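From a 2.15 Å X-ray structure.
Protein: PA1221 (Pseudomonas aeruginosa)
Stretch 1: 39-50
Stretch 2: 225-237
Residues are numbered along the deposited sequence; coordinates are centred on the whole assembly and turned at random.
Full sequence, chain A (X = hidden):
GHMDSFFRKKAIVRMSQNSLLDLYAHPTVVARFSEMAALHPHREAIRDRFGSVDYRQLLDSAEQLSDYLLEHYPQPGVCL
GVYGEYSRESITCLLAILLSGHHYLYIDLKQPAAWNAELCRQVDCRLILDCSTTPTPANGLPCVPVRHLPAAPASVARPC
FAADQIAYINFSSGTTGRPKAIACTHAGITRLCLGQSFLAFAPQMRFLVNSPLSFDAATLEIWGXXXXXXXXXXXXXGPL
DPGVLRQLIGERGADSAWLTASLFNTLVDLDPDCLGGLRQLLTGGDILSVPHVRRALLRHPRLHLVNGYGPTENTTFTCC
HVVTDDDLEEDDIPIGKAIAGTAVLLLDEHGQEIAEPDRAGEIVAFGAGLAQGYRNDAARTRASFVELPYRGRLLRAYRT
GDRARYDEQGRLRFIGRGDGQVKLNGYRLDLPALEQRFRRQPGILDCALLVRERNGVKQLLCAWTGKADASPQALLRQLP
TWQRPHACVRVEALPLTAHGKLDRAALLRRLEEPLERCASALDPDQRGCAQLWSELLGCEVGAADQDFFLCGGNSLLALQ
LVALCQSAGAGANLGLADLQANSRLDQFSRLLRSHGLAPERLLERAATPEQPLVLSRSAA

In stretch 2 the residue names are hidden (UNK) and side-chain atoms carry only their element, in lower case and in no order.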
ATOM      1  N   LEU A  39     -19.078 -18.640  10.854  1.00 43.60           N
ATOM      2  CA  LEU A  39     -18.431 -19.266  11.998  1.00 48.89           C
ATOM      3  C   LEU A  39     -18.468 -18.367  13.225  1.00 44.59           C
ATOM      4  O   LEU A  39     -18.569 -18.856  14.356  1.00 39.26           O
ATOM      5  CB  LEU A  39     -16.974 -19.592  11.677  1.00 49.72           C
ATOM      6  CG  LEU A  39     -16.595 -21.063  11.545  1.00 63.40           C
ATOM      7  CD1 LEU A  39     -16.940 -21.575  10.148  1.00 68.05           C
ATOM      8  CD2 LEU A  39     -15.113 -21.230  11.826  1.00 62.90           C
ATOM      9  N   HIS A  40     -18.365 -17.059  12.995  1.00 31.50           N
ATOM     10  CA  HIS A  40     -18.265 -16.101  14.090  1.00 35.74           C
ATOM     11  C   HIS A  40     -19.200 -14.908  13.918  1.00 30.99           C
ATOM     12  O   HIS A  40     -18.756 -13.772  13.954  1.00 31.72           O
ATOM     13  CB  HIS A  40     -16.834 -15.568  14.171  1.00 39.64           C
ATOM     14  CG  HIS A  40     -15.784 -16.633  14.076  1.00 42.60           C
ATOM     15  ND1 HIS A  40     -15.596 -17.583  15.057  1.00 52.74           N
ATOM     16  CD2 HIS A  40     -14.865 -16.894  13.116  1.00 37.05           C
ATOM     17  CE1 HIS A  40     -14.607 -18.387  14.704  1.00 53.38           C
ATOM     18  NE2 HIS A  40     -14.146 -17.989  13.531  1.00 47.45           N
ATOM     19  N   PRO A  41     -20.507 -15.163  13.787  1.00 34.32           N
ATOM     20  CA  PRO A  41     -21.454 -14.059  13.560  1.00 30.08           C
ATOM     21  C   PRO A  41     -21.332 -12.935  14.594  1.00 29.85           C
ATOM     22  O   PRO A  41     -21.433 -11.767  14.225  1.00 27.04           O
ATOM     23  CB  PRO A  41     -22.827 -14.747  13.667  1.00 33.82           C
ATOM     24  CG  PRO A  41     -22.563 -16.040  14.427  1.00 36.95           C
ATOM     25  CD  PRO A  41     -21.190 -16.456  13.972  1.00 39.02           C
ATOM     26  N   HIS A  42     -21.149 -13.289  15.868  1.00 28.25           N
ATOM     27  CA  HIS A  42     -21.118 -12.301  16.951  1.00 25.29           C
ATOM     28  C   HIS A  42     -19.749 -11.853  17.502  1.00 29.32           C
ATOM     29  O   HIS A  42     -19.691 -11.056  18.438  1.00 30.48           O
ATOM     30  CB  HIS A  42     -22.137 -12.694  18.044  1.00 26.59           C
ATOM     31  CG  HIS A  42     -23.516 -12.845  17.488  1.00 32.24           C
ATOM     32  ND1 HIS A  42     -24.119 -11.851  16.747  1.00 38.39           N
ATOM     33  CD2 HIS A  42     -24.368 -13.896  17.468  1.00 38.62           C
ATOM     34  CE1 HIS A  42     -25.304 -12.266  16.333  1.00 35.07           C
ATOM     35  NE2 HIS A  42     -25.476 -13.504  16.752  1.00 39.57           N
ATOM     36  N   ARG A  43     -18.658 -12.358  16.928  1.00 24.84           N
ATOM     37  CA  ARG A  43     -17.335 -11.754  17.154  1.00 30.83           C
ATOM     38  C   ARG A  43     -17.249 -10.312  16.598  1.00 31.28           C
ATOM     39  O   ARG A  43     -17.969  -9.947  15.682  1.00 23.65           O
ATOM     40  CB  ARG A  43     -16.237 -12.592  16.500  1.00 33.19           C
ATOM     41  CG  ARG A  43     -15.751 -13.794  17.292  1.00 38.48           C
ATOM     42  CD  ARG A  43     -14.501 -14.350  16.615  1.00 48.79           C
ATOM     43  NE  ARG A  43     -13.904 -15.475  17.329  1.00 63.53           N
ATOM     44  CZ  ARG A  43     -12.778 -16.076  16.955  1.00 70.65           C
ATOM     45  NH1 ARG A  43     -12.128 -15.658  15.877  1.00 71.52           N
ATOM     46  NH2 ARG A  43     -12.296 -17.094  17.657  1.00 71.22           N
ATOM     47  N   GLU A  44     -16.352  -9.507  17.153  1.00 26.01           N
ATOM     48  CA  GLU A  44     -16.224  -8.104  16.766  1.00 32.59           C
ATOM     49  C   GLU A  44     -15.411  -7.925  15.459  1.00 24.87           C
ATOM     50  O   GLU A  44     -14.235  -8.284  15.376  1.00 34.61           O
ATOM     51  CB  GLU A  44     -15.552  -7.371  17.925  1.00 30.94           C
ATOM     52  CG  GLU A  44     -15.536  -5.889  17.823  1.00 39.92           C
ATOM     53  CD  GLU A  44     -14.921  -5.268  19.054  1.00 41.38           C
ATOM     54  OE1 GLU A  44     -13.998  -5.883  19.617  1.00 37.98           O
ATOM     55  OE2 GLU A  44     -15.368  -4.177  19.465  1.00 48.66           O
ATOM     56  N   ALA A  45     -16.074  -7.429  14.423  1.00 28.05           N
ATOM     57  CA  ALA A  45     -15.452  -7.203  13.116  1.00 25.26           C
ATOM     58  C   ALA A  45     -14.785  -5.834  12.976  1.00 29.76           C
ATOM     59  O   ALA A  45     -13.803  -5.678  12.258  1.00 29.68           O
ATOM     60  CB  ALA A  45     -16.468  -7.420  12.010  1.00 22.96           C
ATOM     61  N   ILE A  46     -15.385  -4.833  13.611  1.00 33.94           N
ATOM     62  CA  ILE A  46     -14.920  -3.454  13.518  1.00 28.82           C
ATOM     63  C   ILE A  46     -15.046  -2.803  14.888  1.00 22.91           C
ATOM     64  O   ILE A  46     -16.101  -2.861  15.503  1.00 26.81           O
ATOM     65  CB  ILE A  46     -15.802  -2.622  12.555  1.00 22.48           C
ATOM     66  CG1 ILE A  46     -15.810  -3.190  11.133  1.00 25.31           C
ATOM     67  CG2 ILE A  46     -15.349  -1.179  12.523  1.00 24.38           C
ATOM     68  CD1 ILE A  46     -16.778  -2.432  10.209  1.00 28.15           C
ATOM     69  N   ARG A  47     -13.987  -2.147  15.342  1.00 24.44           N
ATOM     70  CA  ARG A  47     -14.071  -1.340  16.547  1.00 22.04           C
ATOM     71  C   ARG A  47     -13.737   0.105  16.224  1.00 25.68           C
ATOM     72  O   ARG A  47     -12.643   0.404  15.734  1.00 27.77           O
ATOM     73  CB  ARG A  47     -13.112  -1.854  17.630  1.00 23.35           C
ATOM     74  CG  ARG A  47     -12.937  -0.863  18.805  1.00 26.60           C
ATOM     75  CD  ARG A  47     -14.114  -0.899  19.759  1.00 36.56           C
ATOM     76  NE  ARG A  47     -14.090  -2.147  20.503  1.00 43.06           N
ATOM     77  CZ  ARG A  47     -13.622  -2.280  21.738  1.00 43.38           C
ATOM     78  NH1 ARG A  47     -13.181  -1.219  22.409  1.00 37.83           N
ATOM     79  NH2 ARG A  47     -13.619  -3.477  22.310  1.00 40.34           N
ATOM     80  N   ASP A  48     -14.669   1.006  16.504  1.00 30.12           N
ATOM     81  CA  ASP A  48     -14.447   2.421  16.219  1.00 28.01           C
ATOM     82  C   ASP A  48     -14.863   3.297  17.405  1.00 31.73           C
ATOM     83  O   ASP A  48     -15.219   2.767  18.461  1.00 34.62           O
ATOM     84  CB  ASP A  48     -15.141   2.817  14.902  1.00 22.47           C
ATOM     85  CG  ASP A  48     -16.665   2.672  14.942  1.00 26.36           C
ATOM     86  OD1 ASP A  48     -17.264   2.623  16.047  1.00 22.71           O
ATOM     87  OD2 ASP A  48     -17.272   2.650  13.839  1.00 20.71           O
ATOM     88  N   ARG A  49     -14.806   4.625  17.265  1.00 25.03           N
ATOM     89  CA  ARG A  49     -15.149   5.492  18.404  1.00 30.51           C
ATOM     90  C   ARG A  49     -16.606   5.342  18.890  1.00 29.25           C
ATOM     91  O   ARG A  49     -16.929   5.707  20.032  1.00 24.99           O
ATOM     92  CB  ARG A  49     -14.824   6.962  18.120  1.00 29.62           C
ATOM     93  CG  ARG A  49     -15.659   7.603  17.013  1.00 40.07           C
ATOM     94  CD  ARG A  49     -15.024   8.897  16.555  1.00 45.84           C
ATOM     95  NE  ARG A  49     -15.993   9.820  15.973  1.00 63.87           N
ATOM     96  CZ  ARG A  49     -16.809  10.593  16.691  1.00 73.36           C
ATOM     97  NH1 ARG A  49     -16.785  10.544  18.021  1.00 70.95           N
ATOM     98  NH2 ARG A  49     -17.660  11.409  16.081  1.00 77.60           N
ATOM     99  N   PHE A  50     -17.485   4.832  18.028  1.00 30.35           N
ATOM    100  CA  PHE A  50     -18.900   4.690  18.390  1.00 29.29           C
ATOM    101  C   PHE A  50     -19.239   3.378  19.090  1.00 34.10           C
ATOM    102  O   PHE A  50     -20.310   3.241  19.688  1.00 36.29           O
ATOM    103  CB  PHE A  50     -19.807   4.834  17.153  1.00 27.39           C
ATOM    104  CG  PHE A  50     -19.568   6.094  16.377  1.00 37.74           C
ATOM    105  CD1 PHE A  50     -19.943   7.322  16.894  1.00 42.34           C
ATOM    106  CD2 PHE A  50     -18.962   6.053  15.138  1.00 34.24           C
ATOM    107  CE1 PHE A  50     -19.709   8.486  16.182  1.00 47.19           C
ATOM    108  CE2 PHE A  50     -18.730   7.210  14.423  1.00 40.78           C
ATOM    109  CZ  PHE A  50     -19.105   8.427  14.942  1.00 40.31           C
ATOM    110  N   UNK A 225      -7.387  -8.917   9.288  1.00 23.00           N
ATOM    111  CA  UNK A 225      -8.402  -9.113  10.324  1.00 23.52           C
ATOM    112  C   UNK A 225      -9.625  -9.860   9.834  1.00 25.07           C
ATOM    113  O   UNK A 225      -9.957 -10.944  10.344  1.00 26.12           O
ATOM    114  c   UNK A 225      -8.850  -7.766  10.888  1.00 18.95           C
ATOM    115  N   UNK A 226     -10.299  -9.290   8.832  1.00 19.07           N
ATOM    116  CA  UNK A 226     -11.642  -9.779   8.508  1.00 15.04           C
ATOM    117  C   UNK A 226     -11.637 -11.189   7.914  1.00 24.58           C
ATOM    118  O   UNK A 226     -12.614 -11.921   8.025  1.00 23.58           O
ATOM    119  c   UNK A 226     -13.686  -7.551   9.295  1.00 17.31           C
ATOM    120  c   UNK A 226     -12.711  -7.426   8.122  1.00 21.75           C
ATOM    121  c   UNK A 226     -12.374  -8.814   7.564  1.00 18.55           C
ATOM    122  c   UNK A 226     -13.317  -6.576   7.024  1.00 16.40           C
ATOM    123  N   UNK A 227     -10.550 -11.567   7.258  1.00 25.44           N
ATOM    124  CA  UNK A 227     -10.496 -12.900   6.673  1.00 21.94           C
ATOM    125  C   UNK A 227     -10.047 -13.947   7.703  1.00 24.47           C
ATOM    126  O   UNK A 227     -10.042 -15.151   7.434  1.00 25.07           O
ATOM    127  c   UNK A 227     -10.132 -11.960   4.319  1.00 26.66           C
ATOM    128  c   UNK A 227      -9.616 -12.904   5.408  1.00 22.09           C
ATOM    129  c   UNK A 227     -11.633 -12.211   4.010  1.00 18.06           C
ATOM    130  c   UNK A 227      -9.291 -12.101   3.062  1.00 28.25           C
ATOM    131  N   UNK A 228      -9.608 -13.472   8.866  1.00 27.82           N
ATOM    132  CA  UNK A 228      -9.322 -14.343  10.010  1.00 24.12           C
ATOM    133  C   UNK A 228     -10.280 -14.360  11.209  1.00 29.60           C
ATOM    134  O   UNK A 228      -9.964 -14.963  12.236  1.00 26.91           O
ATOM    135  o   UNK A 228      -6.861 -15.934   9.043  1.00 25.47           O
ATOM    136  n   UNK A 228      -6.332 -13.788   8.585  1.00 29.34           N
ATOM    137  c   UNK A 228      -7.852 -14.248  10.411  1.00 21.92           C
ATOM    138  c   UNK A 228      -6.951 -14.728   9.301  1.00 28.54           C
ATOM    139  N   UNK A 229     -11.408 -13.660  11.112  1.00 23.26           N
ATOM    140  CA  UNK A 229     -12.321 -13.578  12.246  1.00 25.59           C
ATOM    141  C   UNK A 229     -11.827 -12.588  13.299  1.00 32.20           C
ATOM    142  O   UNK A 229     -12.290 -12.603  14.446  1.00 30.24           O
ATOM    143  N   UNK A 230     -10.888 -11.730  12.901  1.00 27.52           N
ATOM    144  CA  UNK A 230     -10.326 -10.710  13.781  1.00 17.74           C
ATOM    145  C   UNK A 230     -11.104  -9.409  13.713  1.00 21.59           C
ATOM    146  O   UNK A 230     -12.223  -9.369  13.193  1.00 17.86           O
ATOM    147  N   UNK A 231     -10.523  -8.342  14.250  1.00 24.70           N
ATOM    148  CA  UNK A 231     -11.224  -7.061  14.323  1.00 23.21           C
ATOM    149  C   UNK A 231     -10.441  -5.931  13.677  1.00 24.68           C
ATOM    150  O   UNK A 231      -9.245  -5.770  13.916  1.00 23.83           O
ATOM    151  s   UNK A 231     -12.533  -5.173  15.948  1.00 25.62           S
ATOM    152  c   UNK A 231     -11.536  -6.684  15.779  1.00 25.02           C
ATOM    153  N   UNK A 232     -11.129  -5.137  12.869  1.00 23.59           N
ATOM    154  CA  UNK A 232     -10.513  -3.944  12.343  1.00 17.41           C
ATOM    155  C   UNK A 232     -10.669  -2.881  13.415  1.00 19.09           C
ATOM    156  O   UNK A 232     -11.776  -2.406  13.681  1.00 22.78           O
ATOM    157  s   UNK A 232     -10.955  -4.581   9.689  1.00 21.28           S
ATOM    158  c   UNK A 232     -11.255  -3.498  11.077  1.00 17.60           C
ATOM    159  N   UNK A 233      -9.546  -2.470  13.989  1.00 20.13           N
ATOM    160  CA  UNK A 233      -9.555  -1.426  14.994  1.00 19.20           C
ATOM    161  C   UNK A 233      -9.163  -0.154  14.266  1.00 23.68           C
ATOM    162  O   UNK A 233      -7.978   0.095  14.014  1.00 30.50           O
ATOM    163  c   UNK A 233      -8.549  -0.688  17.171  1.00 18.10           C
ATOM    164  c   UNK A 233      -8.492  -1.722  16.067  1.00 18.91           C
ATOM    165  c   UNK A 233      -8.709  -3.131  16.645  1.00 17.83           C
ATOM    166  N   UNK A 234     -10.156   0.688  14.003  1.00 23.31           N
ATOM    167  CA  UNK A 234      -9.973   1.796  13.075  1.00 26.25           C
ATOM    168  C   UNK A 234      -9.335   2.937  13.815  1.00 25.33           C
ATOM    169  O   UNK A 234      -9.768   3.270  14.921  1.00 24.90           O
ATOM    170  c   UNK A 234     -13.510   1.980  11.331  1.00 18.81           C
ATOM    171  c   UNK A 234     -11.323   2.271  12.527  1.00 20.41           C
ATOM    172  c   UNK A 234     -12.267   1.254  11.884  1.00 18.69           C
ATOM    173  c   UNK A 234     -11.566   0.466  10.789  1.00 20.97           C
ATOM    174  N   UNK A 235      -8.355   3.593  13.207  1.00 23.49           N
ATOM    175  CA  UNK A 235      -7.868   4.788  13.841  1.00 25.62           C
ATOM    176  C   UNK A 235      -8.711   5.938  13.330  1.00 32.26           C
ATOM    177  O   UNK A 235      -8.439   6.514  12.272  1.00 29.41           O
ATOM    178  c   UNK A 235      -5.931   6.447  13.914  1.00 25.42           C
ATOM    179  n   UNK A 235      -4.888   6.972  13.275  1.00 26.99           N
ATOM    180  o   UNK A 235      -6.512   7.036  14.821  1.00 31.01           O
ATOM    181  c   UNK A 235      -6.404   5.056  13.461  1.00 21.94           C
ATOM    182  N   UNK A 236      -9.712   6.282  14.136  1.00 27.44           N
ATOM    183  CA  UNK A 236     -10.520   7.496  14.001  1.00 28.03           C
ATOM    184  C   UNK A 236     -10.132   8.549  15.037  1.00 28.12           C
ATOM    185  O   UNK A 236     -10.910   9.460  15.324  1.00 32.24           O
ATOM    186  o   UNK A 236     -13.547   5.738  15.095  1.00 25.86           O
ATOM    187  o   UNK A 236     -11.598   6.104  16.087  1.00 21.04           O
ATOM    188  c   UNK A 236     -12.024   7.194  14.016  1.00 26.52           C
ATOM    189  c   UNK A 236     -12.419   6.273  15.148  1.00 26.51           C
ATOM    190  N   UNK A 237      -9.013   8.328  15.717  1.00 30.15           N
ATOM    191  CA  UNK A 237      -8.560   9.246  16.763  1.00 31.95           C
ATOM    192  C   UNK A 237      -7.784  10.469  16.258  1.00 39.88           C
ATOM    193  O   UNK A 237      -7.989  11.583  16.725  1.00 43.43           O
ATOM    194  c   UNK A 237      -7.746   8.490  17.813  1.00 33.44           C
ATOM    195  c   UNK A 237      -8.586   7.493  18.607  1.00 43.62           C
ATOM    196  c   UNK A 237      -7.752   6.816  19.677  1.00 48.57           C
ATOM    197  c   UNK A 237      -9.770   8.208  19.240  1.00 50.78           C
TER
HETATM  198  O   HOH W   1     -13.114 -10.636  16.296  1.00 27.91           O

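Position 225 carries one side-chain carbon and no more. Its CB points toward stretch 1 without reaching it, and the backbone is helical: Ala225. At 226 there are four carbons, forked at the second, and one tip of the fork lies 3.9 Å from Ala45 CB. A branched apolar chain suits this buried place beside a methyl group; it is Leu226, and the contact atom is CD2. Position 227 has the same four forked carbons but lies out of reach of stretch 1, buried among other parts of the protein: Leu227. At 228 two carbons end in one oxygen and one nitrogen; CA-to-CB points away from stretch 1, and no side-chain atom comes near it. This is Asn228.

Position 229 has no side-chain atoms. Its phi of 78° by itself favours glycine, and a CB here would sit 3.1 Å from both His40 CD2 and Arg43 NH1. Gly229 therefore lets stretch 1 come close, and its carbonyl oxygen accepts a weak hydrogen bond from Arg43 (NH1 to Gly229 O, 3.4 Å). Position 230 is also bare, for a different reason: a CB would point away from stretch 1 and be crowded by Ala225 CA, 3.4 Å off. It is Gly230, whose N donates to Ala225 O at 2.8 Å.

At 231 one carbon is followed by a sulfur, which lies 3.4 Å from Arg47 N and 3.6 Å from Glu44 CG. The short, slim side chain of Cys231 fits beside the neighbouring strand. Position 232 repeats the carbon and sulfur, but its CB points to the same face of the sheet as that of Ile46. The small side chain of Cys232 is buried there.

Position 233 has one carbon carrying two more, a fork at CB. Val233 shares the other sheet face with Arg47, and beta-branching suits an extended backbone. At 234 four carbons fork at the second; one tip lies 3.8 Å from Ile46 CG2 and 4.0 Å from Asp48 CB. Leu234 makes these contacts through CD1.

Position 235 has two carbons ending in oxygen and nitrogen, and its CA-to-CB bond points away from stretch 1. In Asn235, OD1 accepts from the backbone N of 237 at 3.0 Å. At 236 two carbons end in two oxygens, one of them 2.7 Å from Arg49 N. A carboxylate suits a backbone donor, and Asp236 accepts this hydrogen bond through OD2. Position 237 has four carbons forked at the second, none within contact distance of stretch 1: Leu237.

The contact is built on two parallel strands. Cys232 N donates to Ala45 O (2.8 Å), Arg47 N to Cys232 O (2.8 Å) and Leu234 N to Arg47 O (3.0 Å), so Cys232 and Arg47 each bond through both N and O. Beyond the strands, Asp236 holds the Arg49 backbone. At the start of the paired strands, one water donates to Glu44 O and Gly229 O, 2.8 Å from each, joining two carbonyls that cannot bond to each other.

Stretch 2, residues 225-237: ALLNGGCCVLNDL
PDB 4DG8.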